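Local structure of peptide chain release factor subunit 1 (Methanosarcina mazei, 3IR9) at residues 36-50 with 153-165. The protein probably directs the termination of translation at the stop codons UAA, UAG and UGA, its C-terminal domain being the part described here. Residues are numbered along the deposited sequence; the frame is centred on the assembly and turned at random.
Sequences FFKELIADSGKVAYG and FGGIAAILRYNTG
Lys46 O receives Leu160 N-H in a straight bond, N to O 2.6 Å (176° at the hydrogen), the donor lying above the carbonyl plane. At the other end Gly50 N gives to Ile156 O at 2.6 Å. Between them strand 47-49 runs antiparallel to 156-160, Ala48 facing Ala158 as a hydrogen-bonded pair, though the Ala48 N to Ala158 O bond is weak. Within this chain the short strand is an outer one of the mixed four-stranded sheet of eRF1 domain 3, strand 63-69 pairing with the other side of 156-160. Helix 36-41, the end of helix 10-41, packs on the sheet face bearing Val47, Tyr49, Ala157 and Ile159. Phe36, CG anti to its own N (chi1 161°), lays one ring face on Ala157 CB, a CH-pi contact 3.8 Å from the centroid. Its CE2 edge meets the face of Phe153 in a T-shaped stack, planes at 89°. Phe153 sets CD2 over the Tyr49 ring face, toward its rim, 3.3 Å from Tyr49 CG, the rings inclined, while Phe37 meets Phe153 rim to rim. An alanine in place of Phe153 is likely to open a gap between Phe36, Phe37 and Tyr49 and beside Leu40 CD2, 3.8 Å from Phe153 CZ.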
loop_
_atom_site.group_PDB
_atom_site.type_symbol
_atom_site.label_atom_id
_atom_site.label_comp_id
_atom_site.label_asym_id
_atom_site.label_seq_id
_atom_site.Cartn_x
_atom_site.Cartn_y
_atom_site.Cartn_z
ATOM N N PHE A 36 1.810 9.931 -24.960
ATOM C CA PHE A 36 2.349 11.259 -24.708
ATOM C C PHE A 36 3.701 11.403 -25.380
ATOM O O PHE A 36 3.976 12.400 -26.050
ATOM C CB PHE A 36 2.513 11.518 -23.220
ATOM C CG PHE A 36 3.451 12.651 -22.910
ATOM C CD1 PHE A 36 3.103 13.955 -23.207
ATOM C CD2 PHE A 36 4.673 12.413 -22.315
ATOM C CE1 PHE A 36 3.959 14.999 -22.920
ATOM C CE2 PHE A 36 5.530 13.455 -22.024
ATOM C CZ PHE A 36 5.171 14.748 -22.331
ATOM N N PHE A 37 4.546 10.397 -25.178
ATOM C CA PHE A 37 5.867 10.356 -25.790
ATOM C C PHE A 37 5.763 10.397 -27.321
ATOM O O PHE A 37 6.429 11.198 -27.976
ATOM C CB PHE A 37 6.631 9.099 -25.345
ATOM C CG PHE A 37 7.153 9.150 -23.920
ATOM C CD1 PHE A 37 7.713 10.310 -23.401
ATOM C CD2 PHE A 37 7.124 8.017 -23.118
ATOM C CE1 PHE A 37 8.204 10.345 -22.099
ATOM C CE2 PHE A 37 7.617 8.045 -21.818
ATOM C CZ PHE A 37 8.156 9.212 -21.308
ATOM N N LYS A 38 4.914 9.543 -27.885
ATOM C CA LYS A 38 4.762 9.449 -29.336
ATOM C C LYS A 38 4.253 10.747 -29.960
ATOM O O LYS A 38 4.519 11.027 -31.127
ATOM C CB LYS A 38 3.831 8.290 -29.699
ATOM C CG LYS A 38 4.427 6.912 -29.414
ATOM C CD LYS A 38 3.352 5.829 -29.259
ATOM C CE LYS A 38 2.737 5.427 -30.591
ATOM N NZ LYS A 38 1.678 4.402 -30.403
ATOM N N GLU A 39 3.517 11.532 -29.182
ATOM C CA GLU A 39 3.020 12.819 -29.647
ATOM C C GLU A 39 4.112 13.868 -29.531
ATOM O O GLU A 39 4.183 14.809 -30.326
ATOM C CB GLU A 39 1.815 13.249 -28.818
ATOM C CG GLU A 39 0.566 12.451 -29.096
ATOM C CD GLU A 39 0.051 12.669 -30.501
ATOM O OE1 GLU A 39 0.680 13.448 -31.258
ATOM O OE2 GLU A 39 -0.984 12.061 -30.846
ATOM N N LEU A 40 4.957 13.694 -28.523
ATOM C CA LEU A 40 6.052 14.615 -28.255
ATOM C C LEU A 40 7.119 14.503 -29.332
ATOM O O LEU A 40 7.540 15.508 -29.906
ATOM C CB LEU A 40 6.655 14.313 -26.883
ATOM C CG LEU A 40 7.973 14.980 -26.496
ATOM C CD1 LEU A 40 7.918 16.498 -26.675
ATOM C CD2 LEU A 40 8.322 14.608 -25.064
ATOM N N ILE A 41 7.552 13.273 -29.594
ATOM C CA ILE A 41 8.566 13.012 -30.605
ATOM C C ILE A 41 8.126 13.547 -31.956
ATOM O O ILE A 41 8.867 14.275 -32.616
ATOM C CB ILE A 41 8.822 11.510 -30.766
ATOM C CG1 ILE A 41 9.050 10.853 -29.408
ATOM C CG2 ILE A 41 10.010 11.273 -31.681
ATOM C CD1 ILE A 41 9.197 9.355 -29.493
ATOM N N ALA A 42 6.919 13.167 -32.367
ATOM C CA ALA A 42 6.357 13.613 -33.632
ATOM C C ALA A 42 6.095 15.110 -33.563
ATOM O O ALA A 42 5.273 15.637 -34.308
ATOM C CB ALA A 42 5.070 12.854 -33.931
ATOM N N ASP A 43 6.805 15.782 -32.659
ATOM C CA ASP A 43 6.639 17.212 -32.418
ATOM C C ASP A 43 5.177 17.587 -32.248
ATOM O O ASP A 43 4.635 17.545 -31.141
ATOM C CB ASP A 43 7.268 18.037 -33.548
ATOM C CG ASP A 43 8.463 18.850 -33.082
ATOM O OD1 ASP A 43 8.983 18.559 -31.987
ATOM O OD2 ASP A 43 8.873 19.785 -33.807
ATOM N N SER A 44 4.554 17.947 -33.364
ATOM C CA SER A 44 3.164 18.391 -33.408
ATOM C C SER A 44 2.891 19.671 -32.605
ATOM O O SER A 44 2.162 20.550 -33.062
ATOM C CB SER A 44 2.190 17.255 -33.033
ATOM O OG SER A 44 2.718 16.370 -32.057
ATOM N N GLY A 45 3.500 19.787 -31.430
ATOM C CA GLY A 45 3.151 20.853 -30.514
ATOM C C GLY A 45 1.809 20.515 -29.895
ATOM O O GLY A 45 1.031 21.397 -29.532
ATOM N N LYS A 46 1.543 19.218 -29.784
ATOM C CA LYS A 46 0.289 18.724 -29.237
ATOM C C LYS A 46 0.517 18.075 -27.882
ATOM O O LYS A 46 -0.242 17.203 -27.463
ATOM C CB LYS A 46 -0.344 17.715 -30.190
ATOM C CG LYS A 46 -0.860 18.339 -31.472
ATOM C CD LYS A 46 -1.493 17.304 -32.391
ATOM C CE LYS A 46 -2.740 16.671 -31.782
ATOM N NZ LYS A 46 -2.442 15.504 -30.901
ATOM N N VAL A 47 1.577 18.498 -27.206
ATOM C CA VAL A 47 1.874 17.992 -25.878
ATOM C C VAL A 47 2.162 19.157 -24.963
ATOM O O VAL A 47 2.200 20.307 -25.393
ATOM C CB VAL A 47 3.096 17.062 -25.869
ATOM C CG1 VAL A 47 2.972 16.010 -26.963
ATOM C CG2 VAL A 47 4.378 17.868 -26.025
ATOM N N ALA A 48 2.368 18.848 -23.693
ATOM C CA ALA A 48 2.676 19.860 -22.697
ATOM C C ALA A 48 2.943 19.151 -21.389
ATOM O O ALA A 48 2.307 18.146 -21.072
ATOM C CB ALA A 48 1.532 20.833 -22.549
ATOM N N TYR A 49 3.896 19.667 -20.632
ATOM C CA TYR A 49 4.288 19.032 -19.385
ATOM C C TYR A 49 4.769 20.079 -18.387
ATOM O O TYR A 49 5.115 21.201 -18.763
ATOM C CB TYR A 49 5.362 17.968 -19.641
ATOM C CG TYR A 49 6.442 18.408 -20.609
ATOM C CD1 TYR A 49 7.590 19.043 -20.154
ATOM C CD2 TYR A 49 6.310 18.189 -21.976
ATOM C CE1 TYR A 49 8.579 19.449 -21.033
ATOM C CE2 TYR A 49 7.293 18.592 -22.864
ATOM C CZ TYR A 49 8.425 19.222 -22.385
ATOM O OH TYR A 49 9.409 19.625 -23.256
ATOM N N GLY A 50 4.775 19.719 -17.111
ATOM C CA GLY A 50 5.154 20.658 -16.080
ATOM C C GLY A 50 3.958 21.438 -15.584
ATOM O O GLY A 50 3.014 21.698 -16.328
ATOM N N PHE A 153 9.319 15.284 -16.468
ATOM C CA PHE A 153 8.194 16.173 -16.782
ATOM C C PHE A 153 7.444 16.755 -15.585
ATOM O O PHE A 153 6.283 17.137 -15.715
ATOM C CB PHE A 153 7.184 15.461 -17.684
ATOM C CG PHE A 153 7.770 14.938 -18.958
ATOM C CD1 PHE A 153 7.768 13.582 -19.227
ATOM C CD2 PHE A 153 8.322 15.801 -19.887
ATOM C CE1 PHE A 153 8.302 13.098 -20.397
ATOM C CE2 PHE A 153 8.859 15.324 -21.062
ATOM C CZ PHE A 153 8.848 13.969 -21.318
ATOM N N GLY A 154 8.091 16.827 -14.430
ATOM C CA GLY A 154 7.453 17.394 -13.257
ATOM C C GLY A 154 6.310 16.542 -12.740
ATOM O O GLY A 154 5.633 16.913 -11.786
ATOM N N GLY A 155 6.095 15.391 -13.363
ATOM C CA GLY A 155 5.052 14.481 -12.921
ATOM C C GLY A 155 3.689 14.974 -13.338
ATOM O O GLY A 155 2.678 14.629 -12.733
ATOM N N ILE A 156 3.681 15.795 -14.385
ATOM C CA ILE A 156 2.468 16.390 -14.932
ATOM C C ILE A 156 2.662 16.603 -16.429
ATOM O O ILE A 156 3.412 17.482 -16.844
ATOM C CB ILE A 156 2.183 17.770 -14.308
ATOM C CG1 ILE A 156 2.028 17.670 -12.790
ATOM C CG2 ILE A 156 0.954 18.404 -14.947
ATOM C CD1 ILE A 156 1.649 18.986 -12.136
ATOM N N ALA A 157 1.997 15.800 -17.245
ATOM C CA ALA A 157 2.118 15.943 -18.685
ATOM C C ALA A 157 0.737 16.073 -19.299
ATOM O O ALA A 157 -0.266 16.084 -18.588
ATOM C CB ALA A 157 2.854 14.760 -19.273
ATOM N N ALA A 158 0.682 16.173 -20.620
ATOM C CA ALA A 158 -0.596 16.246 -21.310
ATOM C C ALA A 158 -0.446 16.134 -22.820
ATOM O O ALA A 158 0.478 16.693 -23.413
ATOM C CB ALA A 158 -1.343 17.531 -20.937
ATOM N N ILE A 159 -1.355 15.383 -23.429
ATOM C CA ILE A 159 -1.532 15.408 -24.868
ATOM C C ILE A 159 -2.648 16.403 -25.152
ATOM O O ILE A 159 -3.694 16.384 -24.497
ATOM C CB ILE A 159 -1.912 14.025 -25.409
ATOM C CG1 ILE A 159 -0.818 13.009 -25.071
ATOM C CG2 ILE A 159 -2.158 14.092 -26.905
ATOM C CD1 ILE A 159 -1.266 11.568 -25.215
ATOM N N LEU A 160 -2.421 17.286 -26.115
ATOM C CA LEU A 160 -3.371 18.350 -26.392
ATOM C C LEU A 160 -4.294 17.991 -27.553
ATOM O O LEU A 160 -3.988 17.108 -28.356
ATOM C CB LEU A 160 -2.626 19.658 -26.681
ATOM C CG LEU A 160 -1.442 19.953 -25.760
ATOM C CD1 LEU A 160 -0.814 21.304 -26.082
ATOM C CD2 LEU A 160 -1.878 19.885 -24.304
ATOM N N ARG A 161 -5.431 18.674 -27.624
ATOM C CA ARG A 161 -6.373 18.499 -28.723
ATOM C C ARG A 161 -5.860 19.210 -29.969
ATOM O O ARG A 161 -6.044 18.737 -31.093
ATOM C CB ARG A 161 -7.751 19.037 -28.330
ATOM C CG ARG A 161 -8.499 18.168 -27.330
ATOM C CD ARG A 161 -9.611 18.938 -26.635
ATOM N NE ARG A 161 -10.431 18.070 -25.793
ATOM C CZ ARG A 161 -11.135 18.485 -24.746
ATOM N NH1 ARG A 161 -11.120 19.764 -24.396
ATOM N NH2 ARG A 161 -11.854 17.617 -24.047
ATOM N N TYR A 162 -5.206 20.346 -29.749
ATOM C CA TYR A 162 -4.595 21.131 -30.823
ATOM C C TYR A 162 -3.273 21.795 -30.386
ATOM O O TYR A 162 -2.902 21.759 -29.208
ATOM C CB TYR A 162 -5.593 22.163 -31.400
ATOM C CG TYR A 162 -6.324 23.039 -30.382
ATOM C CD1 TYR A 162 -6.024 24.395 -30.252
ATOM C CD2 TYR A 162 -7.331 22.518 -29.573
ATOM C CE1 TYR A 162 -6.690 25.200 -29.334
ATOM C CE2 TYR A 162 -8.002 23.319 -28.652
ATOM C CZ TYR A 162 -7.677 24.658 -28.538
ATOM O OH TYR A 162 -8.339 25.456 -27.624
ATOM N N ASN A 163 -2.560 22.382 -31.342
ATOM C CA ASN A 163 -1.309 23.082 -31.044
ATOM C C ASN A 163 -1.552 24.533 -30.633
ATOM O O ASN A 163 -1.794 25.396 -31.475
ATOM C CB ASN A 163 -0.342 23.022 -32.237
ATOM C CG ASN A 163 1.032 23.601 -31.918
ATOM O OD1 ASN A 163 1.336 23.925 -30.766
ATOM N ND2 ASN A 163 1.873 23.725 -32.944
ATOM N N THR A 164 -1.492 24.798 -29.334
ATOM C CA THR A 164 -1.626 26.158 -28.836
ATOM C C THR A 164 -0.311 26.894 -29.036
ATOM O O THR A 164 -0.257 28.123 -28.961
ATOM C CB THR A 164 -1.971 26.177 -27.338
ATOM O OG1 THR A 164 -0.990 25.427 -26.611
ATOM C CG2 THR A 164 -3.340 25.566 -27.093
ATOM N N GLY A 165 0.749 26.129 -29.292
ATOM C CA GLY A 165 2.088 26.680 -29.396
ATOM C C GLY A 165 2.581 27.029 -28.009
ATOM O O GLY A 165 3.775 26.942 -27.715
#